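MIP07328p (Drosophila melanogaster, PDB 6FKK) is a semaphorin-family axon guidance cue in cell-cell signalling that probably repels by binding semaphorin receptors through its extracellular sema domain. Local coordinates at the glycan on Asn256. Sequence-based numbering; all coordinates share one arbitrary frame.

The glycan on Asn256. Residues 254, 256, 258, 260-264, 266, 367. With NAG (2-acetamido-2-deoxy-beta-D-glucopyranose), chain B; NAG (2-acetamido-2-deoxy-beta-D-glucopyranose), chain C; BMA (beta-D-mannopyranose), chain J; MAN (alpha-D-mannopyranose), chain D; MAN (alpha-D-mannopyranose), chain E; MAN (alpha-D-mannopyranose), chain F; MAN (alpha-D-mannopyranose), chain G; MAN (alpha-D-mannopyranose), chain H; MAN (alpha-D-mannopyranose), chain I.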
loop_
_atom_site.group_PDB
_atom_site.type_symbol
_atom_site.label_atom_id
_atom_site.label_comp_id
_atom_site.label_asym_id
_atom_site.label_seq_id
_atom_site.Cartn_x
_atom_site.Cartn_y
_atom_site.Cartn_z
ATOM N N ARG A 254 10.593 -8.386 9.879
ATOM C CA ARG A 254 10.981 -8.254 8.483
ATOM C C ARG A 254 9.978 -8.965 7.586
ATOM O O ARG A 254 9.443 -10.020 7.939
ATOM C CB ARG A 254 12.379 -8.827 8.257
ATOM C CG ARG A 254 12.864 -8.695 6.823
ATOM C CD ARG A 254 14.185 -9.405 6.602
ATOM N NE ARG A 254 14.632 -9.276 5.218
ATOM C CZ ARG A 254 15.724 -9.853 4.729
ATOM N NH1 ARG A 254 16.488 -10.602 5.512
ATOM N NH2 ARG A 254 16.053 -9.679 3.455
ATOM N N ASN A 256 9.405 -10.982 4.073
ATOM C CA ASN A 256 10.212 -11.885 3.257
ATOM C C ASN A 256 9.523 -12.063 1.909
ATOM O O ASN A 256 8.618 -12.892 1.768
ATOM C CB ASN A 256 10.410 -13.223 3.968
ATOM C CG ASN A 256 11.369 -14.151 3.239
ATOM O OD1 ASN A 256 11.547 -14.065 2.023
ATOM N ND2 ASN A 256 11.993 -15.052 3.988
ATOM N N SER A 258 10.848 -13.167 -1.501
ATOM C CA SER A 258 12.031 -13.710 -2.148
ATOM C C SER A 258 11.660 -14.933 -2.972
ATOM O O SER A 258 10.661 -15.606 -2.703
ATOM C CB SER A 258 13.109 -14.087 -1.125
ATOM O OG SER A 258 12.672 -15.155 -0.301
ATOM N N PRO A 260 12.572 -18.615 -3.701
ATOM C CA PRO A 260 13.306 -19.622 -2.931
ATOM C C PRO A 260 14.354 -20.336 -3.771
ATOM O O PRO A 260 14.306 -20.358 -5.005
ATOM C CB PRO A 260 12.208 -20.589 -2.477
ATOM C CG PRO A 260 11.133 -20.432 -3.503
ATOM C CD PRO A 260 11.163 -18.989 -3.907
ATOM N N GLY A 261 15.311 -20.924 -3.071
ATOM C CA GLY A 261 16.374 -21.668 -3.713
ATOM C C GLY A 261 17.537 -21.852 -2.764
ATOM O O GLY A 261 17.484 -21.471 -1.593
ATOM N N GLU A 262 18.598 -22.464 -3.300
ATOM C CA GLU A 262 19.835 -22.587 -2.535
ATOM C C GLU A 262 20.433 -21.217 -2.253
ATOM O O GLU A 262 21.011 -20.986 -1.184
ATOM C CB GLU A 262 20.833 -23.470 -3.283
ATOM C CG GLU A 262 22.153 -23.673 -2.551
ATOM C CD GLU A 262 23.078 -24.647 -3.258
ATOM O OE1 GLU A 262 22.648 -25.262 -4.257
ATOM O OE2 GLU A 262 24.236 -24.799 -2.813
ATOM N N PHE A 263 20.297 -20.290 -3.202
ATOM C CA PHE A 263 20.677 -18.890 -3.022
ATOM C C PHE A 263 19.443 -18.051 -3.321
ATOM O O PHE A 263 19.186 -17.704 -4.484
ATOM C CB PHE A 263 21.843 -18.511 -3.928
ATOM C CG PHE A 263 23.006 -19.453 -3.842
ATOM C CD1 PHE A 263 23.860 -19.419 -2.754
ATOM C CD2 PHE A 263 23.247 -20.369 -4.851
ATOM C CE1 PHE A 263 24.931 -20.284 -2.674
ATOM C CE2 PHE A 263 24.318 -21.236 -4.776
ATOM C CZ PHE A 263 25.162 -21.193 -3.687
ATOM N N PRO A 264 18.643 -17.715 -2.310
ATOM C CA PRO A 264 17.390 -16.998 -2.569
ATOM C C PRO A 264 17.634 -15.606 -3.128
ATOM O O PRO A 264 18.634 -14.951 -2.826
ATOM C CB PRO A 264 16.725 -16.930 -1.188
ATOM C CG PRO A 264 17.387 -18.005 -0.384
ATOM C CD PRO A 264 18.795 -18.064 -0.887
ATOM N N TYR A 266 16.201 -11.954 -3.167
ATOM C CA TYR A 266 15.334 -11.122 -2.344
ATOM C C TYR A 266 14.921 -9.848 -3.069
ATOM O O TYR A 266 15.700 -9.262 -3.828
ATOM C CB TYR A 266 16.028 -10.746 -1.033
ATOM C CG TYR A 266 16.214 -11.892 -0.069
ATOM C CD1 TYR A 266 17.317 -12.729 -0.159
ATOM C CD2 TYR A 266 15.296 -12.126 0.945
ATOM C CE1 TYR A 266 17.495 -13.773 0.730
ATOM C CE2 TYR A 266 15.465 -13.167 1.838
ATOM C CZ TYR A 266 16.566 -13.987 1.726
ATOM O OH TYR A 266 16.740 -15.025 2.612
ATOM N N ALA A 367 11.084 -13.768 10.195
ATOM C CA ALA A 367 10.495 -12.909 9.181
ATOM C C ALA A 367 9.127 -13.442 8.770
ATOM O O ALA A 367 8.795 -14.611 8.988
ATOM C CB ALA A 367 11.410 -12.805 7.961
HETATM C C1 NAG B . 12.914 -15.978 3.384
HETATM C C2 NAG B . 13.925 -16.516 4.387
HETATM C C3 NAG B . 14.886 -17.493 3.707
HETATM C C4 NAG B . 14.135 -18.539 2.885
HETATM C C5 NAG B . 13.081 -17.880 1.999
HETATM C C6 NAG B . 12.199 -18.876 1.282
HETATM C C7 NAG B . 14.478 -15.042 6.276
HETATM C C8 NAG B . 15.332 -13.903 6.746
HETATM N N2 NAG B . 14.663 -15.428 5.009
HETATM O O3 NAG B . 15.662 -18.111 4.728
HETATM O O4 NAG B . 15.023 -19.216 1.999
HETATM O O5 NAG B . 12.222 -17.051 2.787
HETATM O O6 NAG B . 11.485 -19.695 2.198
HETATM O O7 NAG B . 13.659 -15.586 7.009
HETATM C C1 NAG C . 15.838 -20.208 2.652
HETATM C C2 NAG C . 15.766 -21.514 1.867
HETATM C C3 NAG C . 16.706 -22.556 2.474
HETATM C C4 NAG C . 18.103 -21.989 2.709
HETATM C C5 NAG C . 18.037 -20.636 3.411
HETATM C C6 NAG C . 19.379 -19.949 3.506
HETATM C C7 NAG C . 13.743 -22.282 0.707
HETATM C C8 NAG C . 12.349 -22.805 0.868
HETATM N N2 NAG C . 14.404 -22.021 1.839
HETATM O O3 NAG C . 16.776 -23.668 1.589
HETATM O O4 NAG C . 18.825 -22.867 3.564
HETATM O O5 NAG C . 17.172 -19.753 2.691
HETATM O O6 NAG C . 19.233 -18.586 3.882
HETATM O O7 NAG C . 14.249 -22.103 -0.396
HETATM C C1 BMA J . 19.642 -23.785 2.821
HETATM C C2 BMA J . 20.820 -24.140 3.698
HETATM C C3 BMA J . 21.759 -25.041 2.926
HETATM C C4 BMA J . 21.034 -26.220 2.203
HETATM C C5 BMA J . 19.612 -25.867 1.654
HETATM C C6 BMA J . 18.723 -27.099 1.527
HETATM O O2 BMA J . 20.385 -24.892 4.826
HETATM O O3 BMA J . 22.760 -25.561 3.796
HETATM O O4 BMA J . 21.837 -26.665 1.118
HETATM O O5 BMA J . 18.929 -24.949 2.518
HETATM O O6 BMA J . 18.456 -27.591 2.851
HETATM C C1 MAN D . 23.939 -24.731 3.698
HETATM C C2 MAN D . 25.173 -25.655 3.889
HETATM C C3 MAN D . 25.268 -26.106 5.333
HETATM C C4 MAN D . 25.289 -24.891 6.264
HETATM C C5 MAN D . 24.022 -24.050 6.048
HETATM C C6 MAN D . 24.033 -22.766 6.849
HETATM O O2 MAN D . 26.381 -24.941 3.638
HETATM O O3 MAN D . 26.417 -26.920 5.554
HETATM O O4 MAN D . 25.334 -25.326 7.609
HETATM O O5 MAN D . 23.921 -23.670 4.659
HETATM O O6 MAN D . 24.657 -23.031 8.098
HETATM C C1 MAN E . 26.924 -25.396 2.381
HETATM C C2 MAN E . 28.369 -24.811 2.247
HETATM C C3 MAN E . 28.365 -23.362 1.745
HETATM C C4 MAN E . 27.384 -23.166 0.579
HETATM C C5 MAN E . 26.008 -23.602 1.044
HETATM C C6 MAN E . 24.895 -23.359 0.037
HETATM O O2 MAN E . 29.077 -25.498 1.252
HETATM O O3 MAN E . 29.665 -22.973 1.339
HETATM O O4 MAN E . 27.344 -21.804 0.199
HETATM O O5 MAN E . 26.073 -25.014 1.299
HETATM O O6 MAN E . 25.477 -23.165 -1.243
HETATM C C1 MAN F . 30.089 -26.359 1.787
HETATM C C2 MAN F . 31.271 -26.154 0.894
HETATM C C3 MAN F . 30.755 -26.295 -0.533
HETATM C C4 MAN F . 30.038 -27.650 -0.758
HETATM C C5 MAN F . 29.067 -27.992 0.408
HETATM C C6 MAN F . 28.671 -29.459 0.433
HETATM O O2 MAN F . 32.239 -27.195 1.065
HETATM O O3 MAN F . 31.781 -26.128 -1.497
HETATM O O4 MAN F . 29.292 -27.575 -1.963
HETATM O O5 MAN F . 29.658 -27.665 1.695
HETATM O O6 MAN F . 27.591 -29.611 1.349
HETATM C C1 MAN G . 17.448 -28.626 2.810
HETATM C C2 MAN G . 17.012 -28.930 4.271
HETATM C C3 MAN G . 18.135 -29.624 5.042
HETATM C C4 MAN G . 18.713 -30.814 4.249
HETATM C C5 MAN G . 19.059 -30.441 2.786
HETATM C C6 MAN G . 19.400 -31.682 1.971
HETATM O O2 MAN G . 15.908 -29.842 4.309
HETATM O O3 MAN G . 17.668 -30.091 6.314
HETATM O O4 MAN G . 19.883 -31.292 4.892
HETATM O O5 MAN G . 17.931 -29.791 2.157
HETATM O O6 MAN G . 19.532 -31.370 0.569
HETATM C C1 MAN H . 18.437 -29.540 7.404
HETATM C C2 MAN H . 18.482 -30.603 8.513
HETATM C C3 MAN H . 17.069 -30.844 9.031
HETATM C C4 MAN H . 16.405 -29.525 9.475
HETATM C C5 MAN H . 16.497 -28.455 8.364
HETATM C C6 MAN H . 16.084 -27.079 8.851
HETATM O O2 MAN H . 19.226 -30.145 9.644
HETATM O O3 MAN H . 17.057 -31.784 10.103
HETATM O O4 MAN H . 15.038 -29.758 9.777
HETATM O O5 MAN H . 17.858 -28.345 7.882
HETATM O O6 MAN H . 17.029 -26.656 9.831
HETATM C C1 MAN I . 20.650 -32.131 0.025
HETATM C C2 MAN I . 20.651 -32.006 -1.552
HETATM C C3 MAN I . 19.696 -33.007 -2.220
HETATM C C4 MAN I . 19.882 -34.420 -1.661
HETATM C C5 MAN I . 19.656 -34.397 -0.154
HETATM C C6 MAN I . 19.824 -35.760 0.492
HETATM O O2 MAN I . 21.944 -32.293 -2.094
HETATM O O3 MAN I . 19.864 -33.025 -3.636
HETATM O O4 MAN I . 18.943 -35.301 -2.260
HETATM O O5 MAN I . 20.624 -33.509 0.466
HETATM O O6 MAN I . 20.096 -35.566 1.877
#
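This is an N-linked glycan of high-mannose type, joined to the protein by a covalent bond of 1.4 Å from the amide nitrogen ND2 of Asn256 to C1 of NAG (chain B). Asn256 opens the sequon Asn-Cys-Ser that Ser258 closes. Its CG lies anti to the backbone N (chi1 -174°), and its carbonyl OD1 accepts a hydrogen bond from Ser258 OG at 2.8 Å, in the carbonyl plane with 148° at the oxygen; this should help fix the rotation of the amide that carries the sugar.

Among polar contacts, Tyr266 turns its phenol edge to the first sugar: the acetamide N2 of NAG (chain B) lies in the ring plane and donates to OH at 3.2 Å. Farther out, Glu262 reaches along an extended chain to the poorly ordered MAN (chain E), whose 6-hydroxyl O6 donates a tentative hydrogen bond to OE2 at 2.6 Å, on the carboxylate lone pair pointing away from the other oxygen. An alanine here would remove the carboxylate and the CG beside the mannose C6, and would probably leave that antenna less restrained. Gly261 N makes a weak hydrogen bond to the acetamide O7 of NAG (chain C).

Apolar contacts come from the loop. Pro260 CB lies 3.9 Å from the acetamide carbon C7 of NAG (chain C), and Pro264 CG sits beside that sugar's O5. The Phe263 rim, CE1 and CZ, lies near O6 and C6 of MAN (chain E), while Glu262 CG sits over one face of the Phe263 ring, toward its rim.

Within the glycan, O3 of NAG (chain B) donates to O5 of NAG (chain C) at 3.0 Å, which should help orient the chitobiose rings. BMA and the mannoses beyond are poorly ordered.

Asn256 ends strand 251-256 of the sema-domain propeller; loop 260-264 runs beneath the outgoing glycan at the domain's periphery.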